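PDB 4AIP: Fe-regulated protein B from Neisseria meningitidis, which is a TonB-dependent outer-membrane beta-barrel that transports iron, probably by taking up an iron-siderophore complex into the periplasm. Local coordinates for residues K390-S400 and D425-N436. Residues are numbered along the deposited sequence; the frame is centred on the assembly and turned at random.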
# COMPACT_ATOMS: atom_id res chain seq x y z
N LYS B 390 20.87 -15.53 3.68
CA LYS B 390 21.20 -14.51 4.67
C LYS B 390 20.21 -14.43 5.82
O LYS B 390 19.10 -13.90 5.66
CB LYS B 390 21.29 -13.17 3.99
CG LYS B 390 21.94 -13.30 2.70
CD LYS B 390 21.76 -12.10 1.85
CE LYS B 390 22.54 -12.35 0.57
NZ LYS B 390 22.39 -11.34 -0.47
N PRO B 391 20.61 -14.92 7.00
CA PRO B 391 19.71 -14.65 8.13
C PRO B 391 19.88 -13.20 8.49
O PRO B 391 20.86 -12.56 8.07
CB PRO B 391 20.28 -15.51 9.28
CG PRO B 391 21.37 -16.32 8.72
CD PRO B 391 21.83 -15.63 7.42
N GLN B 392 18.94 -12.70 9.27
CA GLN B 392 19.02 -11.37 9.81
C GLN B 392 20.15 -11.18 10.80
O GLN B 392 20.67 -10.06 10.95
CB GLN B 392 17.75 -11.09 10.54
CG GLN B 392 17.59 -9.68 10.97
CD GLN B 392 16.13 -9.38 11.35
OE1 GLN B 392 15.64 -9.80 12.41
NE2 GLN B 392 15.43 -8.65 10.47
N ALA B 393 20.50 -12.25 11.51
CA ALA B 393 21.47 -12.25 12.60
C ALA B 393 21.71 -13.70 13.01
O ALA B 393 20.76 -14.49 13.05
CB ALA B 393 20.91 -11.51 13.75
N PHE B 394 22.96 -14.07 13.33
CA PHE B 394 23.26 -15.44 13.78
C PHE B 394 23.04 -15.56 15.24
O PHE B 394 23.29 -14.61 15.96
CB PHE B 394 24.64 -15.89 13.38
CG PHE B 394 24.77 -16.14 11.92
CD1 PHE B 394 24.30 -17.29 11.36
CD2 PHE B 394 25.33 -15.19 11.08
CE1 PHE B 394 24.43 -17.50 10.04
CE2 PHE B 394 25.45 -15.43 9.74
CZ PHE B 394 25.00 -16.55 9.23
N LEU B 395 22.54 -16.71 15.68
CA LEU B 395 21.97 -16.82 17.04
C LEU B 395 22.45 -17.88 18.05
O LEU B 395 21.96 -17.90 19.16
CB LEU B 395 20.45 -16.87 16.97
CG LEU B 395 19.65 -15.71 16.40
CD1 LEU B 395 18.24 -16.14 16.36
CD2 LEU B 395 19.76 -14.45 17.20
N ASN B 396 23.15 -18.90 17.60
CA ASN B 396 24.51 -19.23 17.95
C ASN B 396 24.97 -19.11 19.38
O ASN B 396 25.18 -20.08 20.08
CB ASN B 396 25.35 -18.28 17.13
CG ASN B 396 26.35 -18.96 16.38
OD1 ASN B 396 26.84 -19.98 16.80
ND2 ASN B 396 26.67 -18.42 15.24
N SER B 397 25.17 -17.88 19.78
CA SER B 397 25.68 -17.57 21.08
C SER B 397 24.58 -17.88 22.09
O SER B 397 24.82 -17.83 23.30
CB SER B 397 26.08 -16.10 21.13
OG SER B 397 25.27 -15.34 20.23
N LYS B 398 23.39 -18.22 21.59
CA LYS B 398 22.22 -18.33 22.47
C LYS B 398 21.70 -19.78 22.59
O LYS B 398 20.74 -20.04 23.33
CB LYS B 398 21.14 -17.35 22.04
CG LYS B 398 21.48 -15.89 22.34
CD LYS B 398 20.32 -14.99 21.88
CE LYS B 398 20.38 -13.58 22.48
NZ LYS B 398 18.96 -13.11 22.57
N PHE B 399 22.35 -20.66 21.82
CA PHE B 399 22.12 -22.10 21.79
C PHE B 399 22.23 -22.61 23.20
O PHE B 399 23.17 -22.22 23.91
CB PHE B 399 23.19 -22.75 20.92
CG PHE B 399 23.38 -24.22 21.17
CD1 PHE B 399 24.22 -24.68 22.21
CD2 PHE B 399 22.75 -25.16 20.36
CE1 PHE B 399 24.41 -26.05 22.44
CE2 PHE B 399 22.95 -26.53 20.58
CZ PHE B 399 23.78 -26.97 21.64
N SER B 400 21.27 -23.45 23.61
CA SER B 400 21.17 -23.96 25.00
C SER B 400 20.68 -25.43 25.12
O SER B 400 19.65 -25.81 24.55
CB SER B 400 20.31 -23.01 25.84
OG SER B 400 19.35 -23.76 26.56
N ASP B 425 29.10 -29.32 24.88
CA ASP B 425 28.41 -29.03 23.60
C ASP B 425 28.05 -27.55 23.43
O ASP B 425 28.31 -26.93 22.38
CB ASP B 425 27.15 -29.92 23.44
CG ASP B 425 27.48 -31.35 22.93
OD1 ASP B 425 28.48 -31.54 22.19
OD2 ASP B 425 26.72 -32.29 23.27
N GLU B 426 27.46 -27.02 24.49
CA GLU B 426 27.12 -25.63 24.62
C GLU B 426 28.30 -24.73 24.33
O GLU B 426 28.19 -23.73 23.58
CB GLU B 426 26.62 -25.36 26.05
CG GLU B 426 25.11 -25.24 26.25
CD GLU B 426 24.80 -24.89 27.68
OE1 GLU B 426 25.67 -24.30 28.37
OE2 GLU B 426 23.70 -25.23 28.13
N ASP B 427 29.45 -25.08 24.91
CA ASP B 427 30.63 -24.24 24.70
C ASP B 427 31.13 -24.28 23.27
O ASP B 427 31.64 -23.26 22.80
CB ASP B 427 31.73 -24.49 25.72
CG ASP B 427 31.32 -24.01 27.12
OD1 ASP B 427 30.63 -22.95 27.16
OD2 ASP B 427 31.65 -24.69 28.14
N THR B 428 30.93 -25.42 22.58
CA THR B 428 31.30 -25.55 21.15
C THR B 428 30.44 -24.63 20.23
O THR B 428 30.96 -23.85 19.43
CB THR B 428 31.23 -27.03 20.67
OG1 THR B 428 31.58 -27.91 21.75
CG2 THR B 428 32.17 -27.28 19.45
N VAL B 429 29.13 -24.73 20.36
CA VAL B 429 28.27 -23.95 19.49
C VAL B 429 28.65 -22.47 19.62
O VAL B 429 28.96 -21.83 18.61
CB VAL B 429 26.77 -24.22 19.77
CG1 VAL B 429 25.87 -23.28 18.96
CG2 VAL B 429 26.41 -25.67 19.46
N HIS B 430 28.70 -21.96 20.86
CA HIS B 430 29.09 -20.57 21.15
C HIS B 430 30.41 -20.13 20.55
O HIS B 430 30.59 -18.96 20.24
CB HIS B 430 29.07 -20.31 22.65
CG HIS B 430 27.75 -20.60 23.28
ND1 HIS B 430 27.62 -21.05 24.57
CD2 HIS B 430 26.49 -20.57 22.77
CE1 HIS B 430 26.34 -21.25 24.84
NE2 HIS B 430 25.63 -20.97 23.76
N ALA B 431 31.30 -21.10 20.36
CA ALA B 431 32.65 -20.91 19.86
C ALA B 431 32.69 -20.70 18.35
O ALA B 431 33.70 -20.24 17.82
CB ALA B 431 33.50 -22.12 20.22
N TYR B 432 31.61 -21.04 17.65
CA TYR B 432 31.57 -20.85 16.21
C TYR B 432 31.23 -19.44 15.91
O TYR B 432 30.42 -18.76 16.61
CB TYR B 432 30.52 -21.68 15.56
CG TYR B 432 31.01 -23.01 15.16
CD1 TYR B 432 31.80 -23.17 14.02
CD2 TYR B 432 30.74 -24.14 15.94
CE1 TYR B 432 32.27 -24.42 13.63
CE2 TYR B 432 31.23 -25.39 15.57
CZ TYR B 432 31.97 -25.52 14.41
OH TYR B 432 32.44 -26.77 14.02
N LYS B 433 31.85 -18.99 14.84
CA LYS B 433 31.48 -17.73 14.25
C LYS B 433 30.96 -18.06 12.88
O LYS B 433 31.71 -18.56 11.99
CB LYS B 433 32.71 -16.83 14.14
CG LYS B 433 33.58 -16.84 15.41
CD LYS B 433 35.09 -17.00 15.05
CE LYS B 433 35.65 -15.59 14.62
NZ LYS B 433 37.08 -15.72 14.15
N LEU B 434 29.69 -17.78 12.69
CA LEU B 434 29.03 -18.28 11.52
C LEU B 434 28.98 -17.26 10.42
O LEU B 434 28.95 -16.08 10.68
CB LEU B 434 27.64 -18.76 11.89
CG LEU B 434 27.55 -19.81 12.98
CD1 LEU B 434 26.09 -20.08 13.31
CD2 LEU B 434 28.21 -21.11 12.53
N SER B 435 28.95 -17.75 9.19
CA SER B 435 28.85 -16.95 7.98
C SER B 435 27.65 -17.44 7.18
O SER B 435 27.16 -18.56 7.38
CB SER B 435 30.11 -17.11 7.12
OG SER B 435 30.95 -18.10 7.67
N ASN B 436 27.19 -16.61 6.26
CA ASN B 436 26.14 -16.98 5.32
C ASN B 436 26.55 -18.21 4.54
O ASN B 436 27.65 -18.22 4.01
CB ASN B 436 25.93 -15.87 4.31
CG ASN B 436 25.29 -14.63 4.88
OD1 ASN B 436 24.92 -14.56 6.04
ND2 ASN B 436 25.14 -13.64 4.03
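His430 gives the NE2 proton of its imidazole to the backbone O of Phe399, NE2 to O 2.8 Å. The bond is somewhat bent, 143° at the hydrogen, and reaches a lone pair in the carbonyl plane, with the oxygen tilted modestly out of the imidazole plane. Next to it, His430 CD2 lies at the ring edge 3.0 Å from Asn396 O, so this edge fits into the turn that holds the 3-10 residues Ser397 and Lys398. Phe399, whose carbonyl takes that proton, also sends its ring onto the helix: with CG anti to the backbone N (chi1 159°), it lies across Val429. Val429 CG2 stands 3.4 Å from the centroid of the Phe399 ring, almost on the ring normal, a CH-pi contact over the middle of the face. The edge of the same ring meets Glu426, CE1 to CA 3.5 Å, while the Glu426 carboxylate forms a salt bridge with Arg423. Farther along, Phe394 offers a face to Leu434, whose CB is 3.9 Å from the ring centroid and offset toward the rim, a second CH-pi contact. Near the barrel, Asn436 OD1 packs 3.5 Å from Pro391 CD, and Asn436 ND2, which lies beside Lys390 CG, is hydrogen-bonded to Glu388. The two segments are facing limbs of one of the long strand-joining loops of TonB-dependent transporters, probably extracellular: it leaves strand 376-390 and returns through helix 420-431, packed on the outgoing limb, to strand 438-452, its antiparallel neighbour. The loop packs on Ile522 of strand 522-525 through Leu434 and Tyr432 and on the loop residue Ala574 through Phe399, while Asn236 of a second subunit touches Phe394.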